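PDB 2C1F: bifunctional endo-1,4-beta-xylanase A from Neocallimastix patriciarum, which hydrolyses the internal beta-1,4-xylosidic bonds of xylan as an endo-acting xylanase of glycoside hydrolase family 11. Local coordinates for residues W24-G29 / V50-F55; A44-A49 / W203-V208; A81-T86 / G207-T212. One frame throughout, in Å; residues are numbered along the deposited sequence.

Contact 1 of 3, residues W24-G29 / V50-F55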
ATOM      1  N   TRP A  24       6.202 -10.390  -2.042  1.00 17.50           N
ATOM      2  CA  TRP A  24       7.021 -10.389  -3.246  1.00 17.81           C
ATOM      3  C   TRP A  24       8.406  -9.863  -2.935  1.00 17.63           C
ATOM      4  O   TRP A  24       8.550  -8.922  -2.136  1.00 17.12           O
ATOM      5  CB  TRP A  24       6.346  -9.546  -4.332  1.00 18.09           C
ATOM      6  CG  TRP A  24       7.156  -9.293  -5.591  1.00 18.13           C
ATOM      7  CD1 TRP A  24       7.156 -10.043  -6.728  1.00 19.08           C
ATOM      8  CD2 TRP A  24       8.050  -8.197  -5.835  1.00 18.49           C
ATOM      9  NE1 TRP A  24       7.999  -9.489  -7.665  1.00 19.24           N
ATOM     10  CE2 TRP A  24       8.562  -8.357  -7.140  1.00 19.78           C
ATOM     11  CE3 TRP A  24       8.486  -7.113  -5.067  1.00 18.47           C
ATOM     12  CZ2 TRP A  24       9.478  -7.460  -7.701  1.00 19.00           C
ATOM     13  CZ3 TRP A  24       9.388  -6.224  -5.621  1.00 18.97           C
ATOM     14  CH2 TRP A  24       9.876  -6.400  -6.924  1.00 18.99           C
ATOM     15  N   LEU A  25       9.404 -10.484  -3.574  1.00 17.96           N
ATOM     16  CA  LEU A  25      10.809 -10.062  -3.542  1.00 18.54           C
ATOM     17  C   LEU A  25      11.322 -10.042  -4.971  1.00 19.04           C
ATOM     18  O   LEU A  25      11.021 -10.938  -5.746  1.00 18.69           O
ATOM     19  CB  LEU A  25      11.654 -11.040  -2.713  1.00 18.60           C
ATOM     20  CG  LEU A  25      13.126 -10.698  -2.396  1.00 18.36           C
ATOM     21  CD1 LEU A  25      13.256  -9.676  -1.261  1.00 17.79           C
ATOM     22  CD2 LEU A  25      13.901 -11.946  -2.026  1.00 18.78           C
ATOM     23  N   ASP A  26      12.098  -9.027  -5.333  1.00 19.85           N
ATOM     24  CA  ASP A  26      12.686  -8.986  -6.663  1.00 20.23           C
ATOM     25  C   ASP A  26      13.780 -10.049  -6.767  1.00 20.77           C
ATOM     26  O   ASP A  26      14.099 -10.709  -5.774  1.00 21.17           O
ATOM     27  CB  ASP A  26      13.245  -7.593  -6.960  1.00 20.56           C
ATOM     28  CG  ASP A  26      13.318  -7.289  -8.448  1.00 21.09           C
ATOM     29  OD1 ASP A  26      13.170  -8.208  -9.285  1.00 21.69           O
ATOM     30  OD2 ASP A  26      13.546  -6.113  -8.791  1.00 25.52           O
ATOM     31  N   ASN A  27      14.345 -10.219  -7.965  1.00 21.03           N
ATOM     32  CA  ASN A  27      15.407 -11.210  -8.211  1.00 21.39           C
ATOM     33  C   ASN A  27      16.819 -10.676  -7.939  1.00 21.52           C
ATOM     34  O   ASN A  27      17.817 -11.294  -8.337  1.00 21.89           O
ATOM     35  CB  ASN A  27      15.308 -11.780  -9.643  1.00 21.36           C
ATOM     36  CG  ASN A  27      15.527 -10.719 -10.728  1.00 22.83           C
ATOM     37  OD1 ASN A  27      15.910  -9.579 -10.447  1.00 25.17           O
ATOM     38  ND2 ASN A  27      15.278 -11.096 -11.975  1.00 22.11           N
ATOM     39  N   THR A  28      16.888  -9.549  -7.230  1.00 21.43           N
ATOM     40  CA  THR A  28      18.139  -8.846  -6.943  1.00 21.10           C
ATOM     41  C   THR A  28      18.778  -9.258  -5.613  1.00 20.86           C
ATOM     42  O   THR A  28      19.817  -8.720  -5.234  1.00 21.09           O
ATOM     43  CB  THR A  28      17.891  -7.325  -6.917  1.00 21.14           C
ATOM     44  OG1 THR A  28      16.835  -7.030  -5.999  1.00 20.31           O
ATOM     45  CG2 THR A  28      17.488  -6.823  -8.301  1.00 21.80           C
ATOM     46  N   GLY A  29      18.158 -10.203  -4.906  1.00 20.63           N
ATOM     47  CA  GLY A  29      18.718 -10.740  -3.671  1.00 20.42           C
ATOM     48  C   GLY A  29      17.839 -10.502  -2.457  1.00 20.33           C
ATOM     49  O   GLY A  29      16.752  -9.918  -2.546  1.00 20.06           O
ATOM     50  N   VAL A  50      20.430  -4.860   0.366  1.00 19.16           N
ATOM     51  CA  VAL A  50      21.376  -5.137  -0.700  1.00 19.41           C
ATOM     52  C   VAL A  50      21.052  -4.177  -1.839  1.00 19.53           C
ATOM     53  O   VAL A  50      19.979  -3.569  -1.859  1.00 18.67           O
ATOM     54  CB  VAL A  50      21.281  -6.607  -1.197  1.00 19.60           C
ATOM     55  CG1 VAL A  50      21.629  -7.582  -0.069  1.00 20.15           C
ATOM     56  CG2 VAL A  50      19.902  -6.927  -1.767  1.00 19.94           C
ATOM     57  N   ASN A  51      21.981  -4.032  -2.778  1.00 19.69           N
ATOM     58  CA  ASN A  51      21.743  -3.176  -3.940  1.00 19.95           C
ATOM     59  C   ASN A  51      20.493  -3.596  -4.722  1.00 19.92           C
ATOM     60  O   ASN A  51      20.360  -4.746  -5.134  1.00 20.00           O
ATOM     61  CB  ASN A  51      22.957  -3.164  -4.866  1.00 20.03           C
ATOM     62  CG  ASN A  51      22.775  -2.231  -6.030  1.00 20.56           C
ATOM     63  OD1 ASN A  51      22.378  -1.080  -5.860  1.00 22.28           O
ATOM     64  ND2 ASN A  51      23.054  -2.723  -7.231  1.00 24.94           N
ATOM     65  N   ARG A  52      19.582  -2.642  -4.894  1.00 19.85           N
ATOM     66  CA  ARG A  52      18.303  -2.833  -5.566  1.00 20.17           C
ATOM     67  C   ARG A  52      17.396  -3.892  -4.918  1.00 19.45           C
ATOM     68  O   ARG A  52      16.484  -4.416  -5.567  1.00 19.16           O
ATOM     69  CB  ARG A  52      18.503  -3.125  -7.054  1.00 20.24           C
ATOM     70  CG  ARG A  52      19.299  -2.048  -7.803  1.00 22.12           C
ATOM     71  CD  ARG A  52      19.472  -2.393  -9.288  1.00 23.90           C
ATOM     72  NE  ARG A  52      18.223  -2.941  -9.846  1.00 27.67           N
ATOM     73  CZ  ARG A  52      18.100  -4.088 -10.526  1.00 28.16           C
ATOM     74  NH1 ARG A  52      19.160  -4.851 -10.802  1.00 28.06           N
ATOM     75  NH2 ARG A  52      16.888  -4.464 -10.959  1.00 28.22           N
ATOM     76  N   GLY A  53      17.648  -4.184  -3.638  1.00 18.75           N
ATOM     77  CA  GLY A  53      16.779  -5.031  -2.840  1.00 18.04           C
ATOM     78  C   GLY A  53      15.412  -4.388  -2.734  1.00 17.23           C
ATOM     79  O   GLY A  53      15.294  -3.176  -2.551  1.00 16.55           O
ATOM     80  N   ASN A  54      14.375  -5.207  -2.860  1.00 17.05           N
ATOM     81  CA  ASN A  54      13.035  -4.714  -3.111  1.00 16.95           C
ATOM     82  C   ASN A  54      12.018  -5.749  -2.648  1.00 16.72           C
ATOM     83  O   ASN A  54      11.940  -6.852  -3.189  1.00 16.60           O
ATOM     84  CB  ASN A  54      12.876  -4.411  -4.612  1.00 17.13           C
ATOM     85  CG  ASN A  54      11.672  -3.529  -4.925  1.00 17.34           C
ATOM     86  OD1 ASN A  54      10.965  -3.065  -4.043  1.00 18.57           O
ATOM     87  ND2 ASN A  54      11.446  -3.300  -6.202  1.00 20.15           N
ATOM     88  N   PHE A  55      11.244  -5.375  -1.640  1.00 16.53           N
ATOM     89  CA  PHE A  55      10.365  -6.292  -0.940  1.00 16.55           C
ATOM     90  C   PHE A  55       9.018  -5.636  -0.697  1.00 16.43           C
ATOM     91  O   PHE A  55       8.949  -4.410  -0.449  1.00 16.28           O
ATOM     92  CB  PHE A  55      10.986  -6.663   0.412  1.00 16.52           C
ATOM     93  CG  PHE A  55      10.087  -7.475   1.293  1.00 16.70           C
ATOM     94  CD1 PHE A  55      10.074  -8.858   1.202  1.00 18.38           C
ATOM     95  CD2 PHE A  55       9.248  -6.858   2.212  1.00 17.56           C
ATOM     96  CE1 PHE A  55       9.239  -9.616   2.023  1.00 17.37           C
ATOM     97  CE2 PHE A  55       8.401  -7.610   3.047  1.00 16.57           C
ATOM     98  CZ  PHE A  55       8.391  -8.983   2.941  1.00 16.75           C
TER
HETATM   99  O   HOH W   1      14.832  -4.021  -7.599  1.00 14.48           O
HETATM  100  O   HOH W   2      15.179  -8.005  -3.900  1.00 14.49           O
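Leu25 and Phe55 form an antiparallel non-hydrogen-bonded pair, CA to CA 4.6 Å, at the end of strand 19-25 and the start of strand 54-62, where the larger sheet of the family 11 beta-jelly-roll gives way to loops. One step further, Asp26 N gives a nearly straight hydrogen bond to Asn54 O (159° at the hydrogen), the last backbone rung before the chains part. On the face where Leu25 and Phe55 lie, methyl CD1 of Leu25 meets the edge of the Phe55 ring at CD1, and the two side chains cross at about a right angle; both also reach Val5 of strand 2-5, so apolar residues suit this inner side.

Trp24 and Asn54 meet differently. With CG anti to the backbone N (chi1 172°), the indole leans over to Asn54, whose amide stands at the ring's edge and almost perpendicular to its plane, Asn54 ND2 lying 3.5 Å from Trp24 CH2. Asn54 thus packs on the rim of the indole and also touches Trp203.

Beyond the strands, a type II turn from Val50 to Gly53 is tied by Gly53 N to Val50 O. Thr28 holds this turn with both branches. Its CG2 rests over one face of the Arg52 guanidinium, 3.6 Å from CZ of that arginine, while its hydroxyl donates to Arg52 O, coming from above the carbonyl plane. One water bridges Asp26 OD2 and Arg52 O. The carboxylate and guanidinium themselves sit beyond salt-bridge range, so any attraction is probably only a general one between charges. A second water links the segments, accepting from Asn54 N and donating to Gly29 O and to Thr28 OG1, the last at 2.8 Å from the water oxygen.

Contact 2 of 3, residues A44-A49 / W203-V208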
ATOM      1  N   ALA A  44       5.190  -9.567   8.764  1.00 19.61           N
ATOM      2  CA  ALA A  44       6.078  -9.588   7.617  1.00 19.72           C
ATOM      3  C   ALA A  44       7.479  -9.298   8.104  1.00 20.06           C
ATOM      4  O   ALA A  44       7.673  -8.439   8.960  1.00 20.40           O
ATOM      5  CB  ALA A  44       5.658  -8.554   6.618  1.00 19.98           C
ATOM      6  N   GLU A  45       8.454 -10.022   7.566  1.00 20.20           N
ATOM      7  CA  GLU A  45       9.856  -9.722   7.816  1.00 20.44           C
ATOM      8  C   GLU A  45      10.608  -9.703   6.505  1.00 19.26           C
ATOM      9  O   GLU A  45      10.335 -10.504   5.618  1.00 18.01           O
ATOM     10  CB  GLU A  45      10.483 -10.772   8.721  1.00 20.49           C
ATOM     11  CG  GLU A  45       9.960 -10.766  10.133  1.00 23.49           C
ATOM     12  CD  GLU A  45      10.244 -12.072  10.847  1.00 24.85           C
ATOM     13  OE1 GLU A  45      11.208 -12.779  10.442  1.00 30.73           O
ATOM     14  OE2 GLU A  45       9.499 -12.407  11.799  1.00 32.39           O
ATOM     15  N   TRP A  46      11.567  -8.787   6.393  1.00 18.75           N
ATOM     16  CA  TRP A  46      12.412  -8.724   5.217  1.00 18.61           C
ATOM     17  C   TRP A  46      13.862  -8.397   5.568  1.00 18.22           C
ATOM     18  O   TRP A  46      14.136  -7.627   6.490  1.00 17.29           O
ATOM     19  CB  TRP A  46      11.835  -7.751   4.187  1.00 17.88           C
ATOM     20  CG  TRP A  46      11.847  -6.299   4.574  1.00 18.17           C
ATOM     21  CD1 TRP A  46      12.750  -5.347   4.168  1.00 17.69           C
ATOM     22  CD2 TRP A  46      10.906  -5.623   5.415  1.00 17.52           C
ATOM     23  NE1 TRP A  46      12.432  -4.128   4.717  1.00 17.37           N
ATOM     24  CE2 TRP A  46      11.310  -4.267   5.491  1.00 16.75           C
ATOM     25  CE3 TRP A  46       9.768  -6.030   6.121  1.00 17.16           C
ATOM     26  CZ2 TRP A  46      10.619  -3.324   6.242  1.00 17.53           C
ATOM     27  CZ3 TRP A  46       9.078  -5.092   6.856  1.00 18.21           C
ATOM     28  CH2 TRP A  46       9.508  -3.747   6.917  1.00 17.62           C
ATOM     29  N   ASN A  47      14.768  -9.039   4.837  1.00 18.58           N
ATOM     30  CA  ASN A  47      16.195  -8.736   4.865  1.00 18.88           C
ATOM     31  C   ASN A  47      16.651  -8.500   3.429  1.00 18.60           C
ATOM     32  O   ASN A  47      17.020  -9.439   2.728  1.00 17.80           O
ATOM     33  CB  ASN A  47      16.986  -9.875   5.516  1.00 19.25           C
ATOM     34  CG  ASN A  47      16.419 -10.271   6.870  1.00 20.55           C
ATOM     35  OD1 ASN A  47      16.488  -9.509   7.843  1.00 21.00           O
ATOM     36  ND2 ASN A  47      15.817 -11.458   6.927  1.00 23.36           N
ATOM     37  N   ALA A  48      16.569  -7.245   2.990  1.00 18.46           N
ATOM     38  CA  ALA A  48      16.888  -6.886   1.604  1.00 18.79           C
ATOM     39  C   ALA A  48      17.777  -5.645   1.540  1.00 18.62           C
ATOM     40  O   ALA A  48      17.680  -4.859   0.593  1.00 18.02           O
ATOM     41  CB  ALA A  48      15.607  -6.667   0.794  1.00 18.75           C
ATOM     42  N   ALA A  49      18.649  -5.484   2.540  1.00 18.80           N
ATOM     43  CA  ALA A  49      19.613  -4.374   2.573  1.00 19.04           C
ATOM     44  C   ALA A  49      20.777  -4.684   1.635  1.00 19.06           C
ATOM     45  O   ALA A  49      21.934  -4.775   2.045  1.00 19.57           O
ATOM     46  CB  ALA A  49      20.100  -4.120   3.988  1.00 18.83           C
ATOM     47  N   TRP A 203      12.858  -0.930   0.332  1.00 17.41           N
ATOM     48  CA  TRP A 203      13.872  -0.768  -0.699  1.00 17.22           C
ATOM     49  C   TRP A 203      15.246  -0.681  -0.046  1.00 16.60           C
ATOM     50  O   TRP A 203      15.489   0.212   0.762  1.00 16.26           O
ATOM     51  CB  TRP A 203      13.600   0.505  -1.492  1.00 17.54           C
ATOM     52  CG  TRP A 203      14.653   0.866  -2.494  1.00 17.97           C
ATOM     53  CD1 TRP A 203      15.635   1.800  -2.350  1.00 18.55           C
ATOM     54  CD2 TRP A 203      14.816   0.313  -3.804  1.00 18.90           C
ATOM     55  NE1 TRP A 203      16.409   1.845  -3.475  1.00 18.46           N
ATOM     56  CE2 TRP A 203      15.923   0.953  -4.390  1.00 17.95           C
ATOM     57  CE3 TRP A 203      14.130  -0.666  -4.539  1.00 18.75           C
ATOM     58  CZ2 TRP A 203      16.365   0.656  -5.674  1.00 18.21           C
ATOM     59  CZ3 TRP A 203      14.566  -0.966  -5.806  1.00 18.50           C
ATOM     60  CH2 TRP A 203      15.679  -0.305  -6.367  1.00 18.90           C
ATOM     61  N   GLN A 204      16.132  -1.617  -0.375  1.00 15.85           N
ATOM     62  CA  GLN A 204      17.498  -1.625   0.159  1.00 15.85           C
ATOM     63  C   GLN A 204      17.506  -1.508   1.698  1.00 15.42           C
ATOM     64  O   GLN A 204      18.328  -0.813   2.303  1.00 15.44           O
ATOM     65  CB  GLN A 204      18.350  -0.534  -0.515  1.00 15.59           C
ATOM     66  CG  GLN A 204      18.382  -0.673  -2.026  1.00 16.20           C
ATOM     67  CD  GLN A 204      19.299   0.317  -2.714  1.00 16.41           C
ATOM     68  OE1 GLN A 204      19.707   1.322  -2.133  1.00 17.30           O
ATOM     69  NE2 GLN A 204      19.592   0.059  -3.980  1.00 16.03           N
ATOM     70  N   SER A 205      16.582  -2.230   2.323  1.00 15.09           N
ATOM     71  CA  SER A 205      16.413  -2.178   3.763  1.00 14.50           C
ATOM     72  C   SER A 205      16.050  -3.537   4.326  1.00 14.08           C
ATOM     73  O   SER A 205      15.777  -4.478   3.580  1.00 13.47           O
ATOM     74  CB  SER A 205      15.333  -1.155   4.133  1.00 14.69           C
ATOM     75  OG  SER A 205      14.066  -1.486   3.589  1.00 14.11           O
ATOM     76  N   SER A 206      16.063  -3.623   5.652  1.00 13.77           N
ATOM     77  CA  SER A 206      15.572  -4.784   6.363  1.00 14.06           C
ATOM     78  C   SER A 206      14.672  -4.304   7.470  1.00 14.62           C
ATOM     79  O   SER A 206      14.880  -3.215   7.998  1.00 15.35           O
ATOM     80  CB  SER A 206      16.720  -5.578   6.961  1.00 13.77           C
ATOM     81  OG  SER A 206      17.626  -5.911   5.947  1.00 12.70           O
ATOM     82  N   GLY A 207      13.687  -5.111   7.840  1.00 14.66           N
ATOM     83  CA  GLY A 207      12.799  -4.730   8.916  1.00 15.30           C
ATOM     84  C   GLY A 207      11.726  -5.736   9.256  1.00 15.77           C
ATOM     85  O   GLY A 207      11.764  -6.898   8.826  1.00 15.64           O
ATOM     86  N   VAL A 208      10.753  -5.269  10.026  1.00 16.89           N
ATOM     87  CA  VAL A 208       9.622  -6.103  10.430  1.00 17.58           C
ATOM     88  C   VAL A 208       8.354  -5.252  10.562  1.00 17.96           C
ATOM     89  O   VAL A 208       8.396  -4.091  10.954  1.00 17.42           O
ATOM     90  CB  VAL A 208       9.951  -6.915  11.740  1.00 18.43           C
ATOM     91  CG1 VAL A 208      10.419  -6.006  12.835  1.00 20.11           C
ATOM     92  CG2 VAL A 208       8.753  -7.724  12.217  1.00 18.60           C
TER
HETATM   93  O   HOH W   3      14.182  -8.516   9.332  1.00 29.95           O
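Trp46 holds CG between its backbone N and carbonyl carbon (chi1 68°), a turn that folds the indole back across the neighbouring strand so that its face lies against Ser206 and Gly207; Ser205 has its OG in the same rotameric position (chi1 61°), which brings the hydroxyl to the edge of that ring. Gly207 CA stands 3.8 Å from the centroid of the Trp46 six-membered ring, a CH-pi contact over the face, and the peptide beyond it continues the cover as far as Val208 N. Glycine suits this place because a beta carbon would run into Trp46 CZ2. At the edge, Trp46 NE1 makes a weak hydrogen bond of 3.3 Å to Ser205 OG, whose stronger partner is Asn92 O. An alanine in place of Trp46 is likely to open a gap beside the bare Gly207 backbone and cost Ser205 OG its indole donor.

The backbones run antiparallel, their axes at 158°. Trp46 and Gly207 form a hydrogen-bonded pair, with Trp46 N to Gly207 O at 3.1 Å and Gly207 N to Trp46 O at 2.9 Å; a further bond joins Ala48 N to Ser205 O. On the other face, Glu45 and Val208 lie side by side, Glu45 CG 3.9 Å from Val208 CG2, the aliphatic stem of the acid serving as an apolar neighbour. Small Ser206 sets its OG 3.3 Å from Asn47 CA, while the Asn47 amide binds Asn31 through ND2.

Strand 42-47 is thereby joined to strand 205-218 within the smaller sheet of the jelly-roll, with strands 31-36 and 75-88 as the next neighbours. Between the sheets, the Trp46 ring stacks with Phe55 of strand 54-62 and touches Ser93 of strand 91-102.

Contact 3 of 3, residues A81-T86 / G207-T212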
ATOM      1  N   ALA A  81       0.029  -2.006  14.499  1.00 18.38           N
ATOM      2  CA  ALA A  81       1.242  -2.694  14.081  1.00 19.13           C
ATOM      3  C   ALA A  81       2.450  -2.262  14.894  1.00 19.85           C
ATOM      4  O   ALA A  81       2.483  -1.164  15.444  1.00 19.35           O
ATOM      5  CB  ALA A  81       1.505  -2.448  12.603  1.00 18.69           C
ATOM      6  N   THR A  82       3.414  -3.171  14.987  1.00 21.04           N
ATOM      7  CA  THR A  82       4.792  -2.863  15.382  1.00 21.30           C
ATOM      8  C   THR A  82       5.565  -2.861  14.068  1.00 21.87           C
ATOM      9  O   THR A  82       5.439  -3.797  13.287  1.00 21.95           O
ATOM     10  CB  THR A  82       5.358  -3.941  16.325  1.00 21.22           C
ATOM     11  OG1 THR A  82       4.692  -3.856  17.594  1.00 22.32           O
ATOM     12  CG2 THR A  82       6.857  -3.732  16.563  1.00 22.51           C
ATOM     13  N   TYR A  83       6.311  -1.795  13.804  1.00 22.23           N
ATOM     14  CA  TYR A  83       6.951  -1.586  12.517  1.00 22.37           C
ATOM     15  C   TYR A  83       8.316  -0.956  12.778  1.00 22.86           C
ATOM     16  O   TYR A  83       8.427   0.077  13.466  1.00 22.67           O
ATOM     17  CB  TYR A  83       6.054  -0.729  11.608  1.00 23.53           C
ATOM     18  CG  TYR A  83       6.751  -0.060  10.437  1.00 23.48           C
ATOM     19  CD1 TYR A  83       7.517  -0.790   9.527  1.00 26.50           C
ATOM     20  CD2 TYR A  83       6.635   1.303  10.234  1.00 25.44           C
ATOM     21  CE1 TYR A  83       8.158  -0.155   8.452  1.00 25.69           C
ATOM     22  CE2 TYR A  83       7.265   1.942   9.164  1.00 25.63           C
ATOM     23  CZ  TYR A  83       8.024   1.217   8.285  1.00 25.30           C
ATOM     24  OH  TYR A  83       8.639   1.877   7.245  1.00 23.37           O
ATOM     25  N   LYS A  84       9.349  -1.613  12.257  1.00 22.81           N
ATOM     26  CA  LYS A  84      10.739  -1.297  12.582  1.00 22.27           C
ATOM     27  C   LYS A  84      11.605  -1.570  11.348  1.00 21.00           C
ATOM     28  O   LYS A  84      11.454  -2.610  10.716  1.00 21.06           O
ATOM     29  CB  LYS A  84      11.170  -2.177  13.761  1.00 22.65           C
ATOM     30  CG  LYS A  84      12.396  -1.727  14.491  1.00 24.86           C
ATOM     31  CD  LYS A  84      12.617  -2.538  15.798  1.00 26.14           C
ATOM     32  CE  LYS A  84      11.751  -2.025  16.980  1.00 29.76           C
ATOM     33  NZ  LYS A  84      12.385  -2.263  18.350  1.00 29.08           N
ATOM     34  N   GLN A  85      12.476  -0.626  10.981  1.00 19.55           N
ATOM     35  CA  GLN A  85      13.498  -0.864   9.972  1.00 18.97           C
ATOM     36  C   GLN A  85      14.800  -1.076  10.722  1.00 18.25           C
ATOM     37  O   GLN A  85      15.187  -0.245  11.548  1.00 18.19           O
ATOM     38  CB  GLN A  85      13.603   0.302   8.993  1.00 18.88           C
ATOM     39  CG  GLN A  85      14.588   0.088   7.853  1.00 18.95           C
ATOM     40  CD  GLN A  85      14.455   1.132   6.769  1.00 18.40           C
ATOM     41  OE1 GLN A  85      13.559   1.063   5.920  1.00 17.52           O
ATOM     42  NE2 GLN A  85      15.335   2.111   6.794  1.00 14.78           N
ATOM     43  N   THR A  86      15.445  -2.213  10.482  1.00 17.37           N
ATOM     44  CA  THR A  86      16.623  -2.609  11.260  1.00 17.21           C
ATOM     45  C   THR A  86      17.936  -2.494  10.470  1.00 16.53           C
ATOM     46  O   THR A  86      19.017  -2.573  11.055  1.00 16.85           O
ATOM     47  CB  THR A  86      16.472  -4.052  11.783  1.00 17.08           C
ATOM     48  OG1 THR A  86      16.098  -4.899  10.703  1.00 16.93           O
ATOM     49  CG2 THR A  86      15.398  -4.139  12.837  1.00 17.97           C
ATOM     50  N   GLY A 207      13.687  -5.111   7.840  1.00 14.66           N
ATOM     51  CA  GLY A 207      12.799  -4.730   8.916  1.00 15.30           C
ATOM     52  C   GLY A 207      11.726  -5.736   9.256  1.00 15.77           C
ATOM     53  O   GLY A 207      11.764  -6.898   8.826  1.00 15.64           O
ATOM     54  N   VAL A 208      10.753  -5.269  10.026  1.00 16.89           N
ATOM     55  CA  VAL A 208       9.622  -6.103  10.430  1.00 17.58           C
ATOM     56  C   VAL A 208       8.354  -5.252  10.562  1.00 17.96           C
ATOM     57  O   VAL A 208       8.396  -4.091  10.954  1.00 17.42           O
ATOM     58  CB  VAL A 208       9.951  -6.915  11.740  1.00 18.43           C
ATOM     59  CG1 VAL A 208      10.419  -6.006  12.835  1.00 20.11           C
ATOM     60  CG2 VAL A 208       8.753  -7.724  12.217  1.00 18.60           C
ATOM     61  N   ALA A 209       7.229  -5.828  10.164  1.00 18.22           N
ATOM     62  CA  ALA A 209       5.940  -5.192  10.341  1.00 17.86           C
ATOM     63  C   ALA A 209       5.029  -6.278  10.882  1.00 18.10           C
ATOM     64  O   ALA A 209       4.676  -7.226  10.160  1.00 18.10           O
ATOM     65  CB  ALA A 209       5.423  -4.654   9.033  1.00 17.88           C
ATOM     66  N   ASP A 210       4.702  -6.162  12.162  1.00 17.94           N
ATOM     67  CA  ASP A 210       3.841  -7.112  12.836  1.00 17.87           C
ATOM     68  C   ASP A 210       2.448  -6.509  13.018  1.00 17.95           C
ATOM     69  O   ASP A 210       2.212  -5.738  13.946  1.00 17.47           O
ATOM     70  CB  ASP A 210       4.438  -7.488  14.190  1.00 17.75           C
ATOM     71  CG  ASP A 210       3.663  -8.589  14.867  1.00 18.92           C
ATOM     72  OD1 ASP A 210       2.812  -9.245  14.210  1.00 19.97           O
ATOM     73  OD2 ASP A 210       3.888  -8.791  16.067  1.00 24.00           O
ATOM     74  N   VAL A 211       1.538  -6.862  12.115  1.00 17.68           N
ATOM     75  CA  VAL A 211       0.229  -6.241  12.058  1.00 17.60           C
ATOM     76  C   VAL A 211      -0.742  -7.094  12.852  1.00 17.73           C
ATOM     77  O   VAL A 211      -1.252  -8.111  12.356  1.00 17.71           O
ATOM     78  CB  VAL A 211      -0.240  -6.053  10.588  1.00 17.54           C
ATOM     79  CG1 VAL A 211      -1.613  -5.379  10.518  1.00 17.00           C
ATOM     80  CG2 VAL A 211       0.800  -5.252   9.816  1.00 17.31           C
ATOM     81  N   THR A 212      -0.974  -6.691  14.099  1.00 17.77           N
ATOM     82  CA  THR A 212      -1.791  -7.474  15.026  1.00 17.98           C
ATOM     83  C   THR A 212      -3.289  -7.156  14.925  1.00 17.82           C
ATOM     84  O   THR A 212      -4.127  -7.914  15.408  1.00 18.22           O
ATOM     85  CB  THR A 212      -1.327  -7.272  16.483  1.00 18.35           C
ATOM     86  OG1 THR A 212      -1.385  -5.877  16.828  1.00 19.01           O
ATOM     87  CG2 THR A 212       0.101  -7.808  16.677  1.00 18.36           C
TER
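Val208, Ala81 and Thr82 have the most surface buried where strands 81-86 and 207-212 pair almost exactly antiparallel, their axes at 176°. Val208 is gripped on both backbone atoms by Lys84: Val208 N to Lys84 O at 2.8 Å and Lys84 N to Val208 O at 3.0 Å. Val208 CG1 packs against Lys84 CB at 4.0 Å; valine, being beta-branched, suits an extended strand. The lysine chain, with CG anti to the backbone N (chi1 -163°) and a bend at chi3, leads its amine away from the partner strand.

Thr82 pairs in the same way with Asp210. The bond from Asp210 N to Thr82 O is short, 2.7 Å, and the return bond runs from Thr82 N to Asp210 O. Asp210 O also takes a CA-H...O contact from Ala81 CA at 3.2 Å. Thr82, Lys84, Val208 and Asp210 share one face, where threonine, lysine and aspartate suit contact with solvent.

Ala81 belongs to the other face; its CB meets Val211 CG2 at 4.0 Å, a small methyl fitting beside a branched one. Next along, Tyr83 brings its ring edge to Val208 O, and its hydroxyl is hydrogen-bonded to Ser93.

Strand 205-218 thus lies between strands 42-47 and 75-88 in the smaller sheet, and the face bearing Ala209 and Val211 packs on strand 192-202 of the larger one.

From the N terminus, strand 19-25 leads through strands 31-36 and 42-47 to residues 50-55, where contact 1 closes the first loop. Contact 2 opens inside that loop, at 44-49, and closes only at 203-208, so the two cross along the chain. Contact 3 follows contact 1 in series, opening at 81-86; it opens inside the span of contact 2 and ends on the same strand, 205-218, overlapping it at Gly207 and Val208 and running on to 212. Contact 1 belongs to the larger sheet, contacts 2 and 3 to the smaller, and a probable hydrogen bond from Gln204 N to Gly53 O joins contacts 1 and 2 where the chain turns the corner at 203-204.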